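Local coordinates for apical membrane antigen 1 (Babesia divergens, PDB 4APM), which probably takes part in the moving junction through which this parasite invades host cells, and binds calcium through its ectodomain, at residues 248-260 / 343-355. Residues are numbered along the deposited sequence; the frame is centred on the assembly and turned at random.
Sequences DAEECSALMFENA and FAMTAVGSPLEQD
Met-256 and Ala-347 mark the tight end of this contact. Met-256 SD lies 3.2 Å from Ala-347 N, a van der Waals contact, and bends at chi2 (-128°) and chi3 (-37°) carry Met-256 CE over the strand end, 3.6 Å from Thr-346 C. Ala-260 CB meets Ala-347 CB at 3.5 Å, shorter than usual for two carbons. Beside them Phe-257 turns a ring edge to Ala-347 O, which lies near the ring plane. Farther along, Met-345 bends at its thioether to set CE against Ala-249 CB and Ser-253 CB. Ser-253 OG also touches Pro-351 CB and binds a water placed to donate to Thr-346 O or Ser-350 O, a water-mediated link between helix and loop.

At the helix N-terminus, Glu-250, Leu-352 and Glu-353 are partly exposed and waters enter between the segments. The bent chain of Glu-250 lays CG 3.6 Å from Leu-352 CD2. Glu-353 N donates to one water (2.9 Å), whose approach to Glu-250 OE1 is doubtfully short. A second water accepts from Ala-249 N (2.8 Å); its leg to Glu-353 OE2 is also very short. Glu-250 OE1 and Glu-353 OE2 stay 5.4 Å apart.

The axes of helix 249-257 and strand 343-346, at the edge of a four-stranded antiparallel sheet, approach to 9.0 Å with 39° between their N-to-C directions. Cys-252 joins Cys-326 by a disulfide; Ala-249 and Cys-252 touch Tyr-319, and Met-256 touches Ala-317, so the helix lies on the sheet, consistent with the PAN-type modules of AMA1.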
# COMPACT_ATOMS: atom_id res chain seq x y z
N ASP A 248 7.81 10.42 10.91
CA ASP A 248 6.56 10.80 10.23
C ASP A 248 5.92 9.56 9.60
O ASP A 248 6.53 8.49 9.56
CB ASP A 248 6.81 11.91 9.18
CG ASP A 248 8.06 11.65 8.36
OD1 ASP A 248 8.23 10.49 7.89
OD2 ASP A 248 8.86 12.60 8.16
N ALA A 249 4.66 9.69 9.17
CA ALA A 249 3.96 8.63 8.44
C ALA A 249 4.79 8.07 7.28
O ALA A 249 4.92 6.85 7.12
CB ALA A 249 2.59 9.11 7.96
N GLU A 250 5.42 8.94 6.51
CA GLU A 250 6.25 8.46 5.37
C GLU A 250 7.38 7.49 5.76
O GLU A 250 7.65 6.52 5.03
CB GLU A 250 6.85 9.62 4.60
CG GLU A 250 5.83 10.63 4.18
CD GLU A 250 5.69 11.75 5.17
OE1 GLU A 250 4.96 11.58 6.18
OE2 GLU A 250 6.33 12.81 4.93
N GLU A 251 8.09 7.82 6.83
CA GLU A 251 9.12 6.95 7.34
C GLU A 251 8.51 5.62 7.78
O GLU A 251 8.97 4.56 7.39
CB GLU A 251 9.87 7.60 8.50
CG GLU A 251 11.20 6.92 8.83
CD GLU A 251 12.13 7.82 9.63
OE1 GLU A 251 11.78 8.17 10.79
OE2 GLU A 251 13.17 8.24 9.08
N CYS A 252 7.44 5.69 8.56
CA CYS A 252 6.70 4.47 8.92
C CYS A 252 6.31 3.65 7.66
O CYS A 252 6.54 2.41 7.59
CB CYS A 252 5.45 4.86 9.67
SG CYS A 252 4.47 3.44 10.15
N SER A 253 5.80 4.35 6.65
CA SER A 253 5.43 3.71 5.43
C SER A 253 6.64 3.02 4.78
O SER A 253 6.55 1.86 4.36
CB SER A 253 4.76 4.70 4.48
OG SER A 253 4.32 4.04 3.32
N ALA A 254 7.79 3.69 4.76
CA ALA A 254 8.98 3.13 4.09
C ALA A 254 9.53 1.90 4.81
O ALA A 254 10.07 0.99 4.19
CB ALA A 254 10.07 4.19 3.93
N LEU A 255 9.40 1.91 6.14
CA LEU A 255 9.86 0.81 7.01
C LEU A 255 9.05 -0.45 6.76
O LEU A 255 9.57 -1.55 6.74
CB LEU A 255 9.63 1.22 8.47
CG LEU A 255 10.59 0.82 9.59
CD1 LEU A 255 9.86 0.81 10.94
CD2 LEU A 255 11.30 -0.50 9.34
N MET A 256 7.72 -0.28 6.71
CA MET A 256 6.82 -1.38 6.45
C MET A 256 7.01 -1.92 5.02
O MET A 256 7.03 -3.15 4.78
CB MET A 256 5.39 -0.89 6.66
CG MET A 256 4.35 -1.86 6.13
SD MET A 256 3.14 -1.17 5.01
CE MET A 256 2.71 0.50 5.58
N PHE A 257 7.11 -1.00 4.06
CA PHE A 257 7.28 -1.39 2.65
C PHE A 257 8.47 -2.36 2.42
O PHE A 257 8.36 -3.33 1.67
CB PHE A 257 7.42 -0.13 1.79
CG PHE A 257 7.59 -0.41 0.31
CD1 PHE A 257 6.52 -0.80 -0.48
CD2 PHE A 257 8.82 -0.20 -0.30
CE1 PHE A 257 6.67 -0.99 -1.85
CE2 PHE A 257 8.98 -0.40 -1.67
CZ PHE A 257 7.90 -0.79 -2.45
N GLU A 258 9.58 -2.12 3.11
CA GLU A 258 10.77 -2.96 2.98
C GLU A 258 10.49 -4.41 3.35
O GLU A 258 11.26 -5.29 3.00
CB GLU A 258 11.87 -2.46 3.91
CG GLU A 258 12.42 -1.11 3.56
CD GLU A 258 13.66 -0.78 4.37
OE1 GLU A 258 13.79 -1.32 5.50
OE2 GLU A 258 14.51 -0.02 3.86
N ASN A 259 9.42 -4.63 4.14
CA ASN A 259 9.09 -5.93 4.73
C ASN A 259 7.82 -6.48 4.14
O ASN A 259 7.30 -7.50 4.61
CB ASN A 259 8.94 -5.77 6.24
CG ASN A 259 10.26 -5.44 6.92
OD1 ASN A 259 10.52 -4.28 7.33
ND2 ASN A 259 11.15 -6.40 6.94
N ALA A 260 7.29 -5.77 3.14
CA ALA A 260 6.02 -6.11 2.54
C ALA A 260 6.24 -7.32 1.65
O ALA A 260 7.37 -7.76 1.45
CB ALA A 260 5.46 -4.92 1.73
N PHE A 343 -2.84 6.50 12.21
CA PHE A 343 -3.04 6.30 10.76
C PHE A 343 -2.84 4.84 10.35
O PHE A 343 -1.81 4.25 10.67
CB PHE A 343 -2.11 7.20 9.96
CG PHE A 343 -2.50 8.66 10.01
CD1 PHE A 343 -2.10 9.47 11.08
CD2 PHE A 343 -3.29 9.22 9.00
CE1 PHE A 343 -2.46 10.82 11.13
CE2 PHE A 343 -3.63 10.57 9.04
CZ PHE A 343 -3.20 11.37 10.10
N ALA A 344 -3.82 4.26 9.68
CA ALA A 344 -3.74 2.85 9.31
C ALA A 344 -3.27 2.84 7.88
O ALA A 344 -3.99 3.28 6.98
CB ALA A 344 -5.11 2.18 9.44
N MET A 345 -2.04 2.39 7.67
CA MET A 345 -1.39 2.50 6.36
C MET A 345 -1.11 1.13 5.74
O MET A 345 -1.00 0.13 6.47
CB MET A 345 -0.10 3.29 6.54
CG MET A 345 -0.39 4.65 7.19
SD MET A 345 1.13 5.51 7.48
CE MET A 345 1.47 6.15 5.84
N THR A 346 -0.99 1.07 4.41
CA THR A 346 -0.66 -0.19 3.75
C THR A 346 0.51 -0.02 2.77
O THR A 346 0.83 1.13 2.37
CB THR A 346 -1.86 -0.83 3.02
OG1 THR A 346 -2.00 -0.24 1.74
CG2 THR A 346 -3.18 -0.69 3.78
N ALA A 347 1.16 -1.14 2.44
CA ALA A 347 2.31 -1.13 1.54
C ALA A 347 1.96 -0.67 0.10
O ALA A 347 2.87 -0.32 -0.67
CB ALA A 347 2.97 -2.51 1.50
N VAL A 348 0.68 -0.71 -0.30
CA VAL A 348 0.39 -0.27 -1.69
C VAL A 348 -0.03 1.19 -1.77
O VAL A 348 0.09 1.83 -2.84
CB VAL A 348 -0.67 -1.13 -2.42
CG1 VAL A 348 -0.22 -2.59 -2.51
CG2 VAL A 348 -2.01 -1.03 -1.74
N GLY A 349 -0.49 1.71 -0.63
CA GLY A 349 -1.17 3.00 -0.57
C GLY A 349 -0.21 4.15 -0.36
O GLY A 349 0.98 3.96 -0.08
N SER A 350 -0.74 5.35 -0.46
CA SER A 350 0.04 6.53 -0.21
C SER A 350 0.82 6.48 1.12
O SER A 350 0.30 6.05 2.15
CB SER A 350 -0.85 7.77 -0.22
OG SER A 350 0.01 8.90 -0.18
N PRO A 351 2.07 6.92 1.09
CA PRO A 351 2.86 7.14 2.33
C PRO A 351 2.53 8.45 3.11
O PRO A 351 3.14 8.70 4.16
CB PRO A 351 4.30 7.23 1.80
CG PRO A 351 4.15 7.82 0.42
CD PRO A 351 2.88 7.18 -0.13
N LEU A 352 1.64 9.30 2.57
CA LEU A 352 1.44 10.68 3.09
C LEU A 352 0.21 10.78 3.95
O LEU A 352 -0.88 10.43 3.48
CB LEU A 352 1.24 11.67 1.94
CG LEU A 352 2.33 11.80 0.91
CD1 LEU A 352 2.04 12.97 -0.04
CD2 LEU A 352 3.67 11.94 1.63
N GLU A 353 0.35 11.35 5.14
CA GLU A 353 -0.84 11.71 5.94
C GLU A 353 -1.80 12.53 5.12
O GLU A 353 -3.01 12.41 5.30
CB GLU A 353 -0.48 12.53 7.18
CG GLU A 353 -0.01 11.73 8.38
CD GLU A 353 0.35 12.64 9.54
OE1 GLU A 353 -0.33 13.67 9.73
OE2 GLU A 353 1.38 12.37 10.21
N GLN A 354 -1.28 13.41 4.28
CA GLN A 354 -2.16 14.31 3.51
C GLN A 354 -3.19 13.53 2.72
O GLN A 354 -4.15 14.12 2.23
CB GLN A 354 -1.39 15.12 2.47
CG GLN A 354 -0.15 15.84 2.91
CD GLN A 354 0.65 16.25 1.69
OE1 GLN A 354 0.16 16.17 0.55
NE2 GLN A 354 1.89 16.67 1.90
N ASP A 355 -2.88 12.28 2.37
CA ASP A 355 -3.71 11.58 1.40
C ASP A 355 -4.72 10.72 2.08
O ASP A 355 -5.41 9.93 1.44
CB ASP A 355 -2.88 10.74 0.48
CG ASP A 355 -2.13 11.54 -0.51
OD1 ASP A 355 -2.54 12.70 -0.78
OD2 ASP A 355 -1.16 11.02 -1.06
O HOH W 1 3.59 12.30 9.15
O HOH W 2 2.83 12.70 5.82
O HOH W 3 1.64 3.56 3.13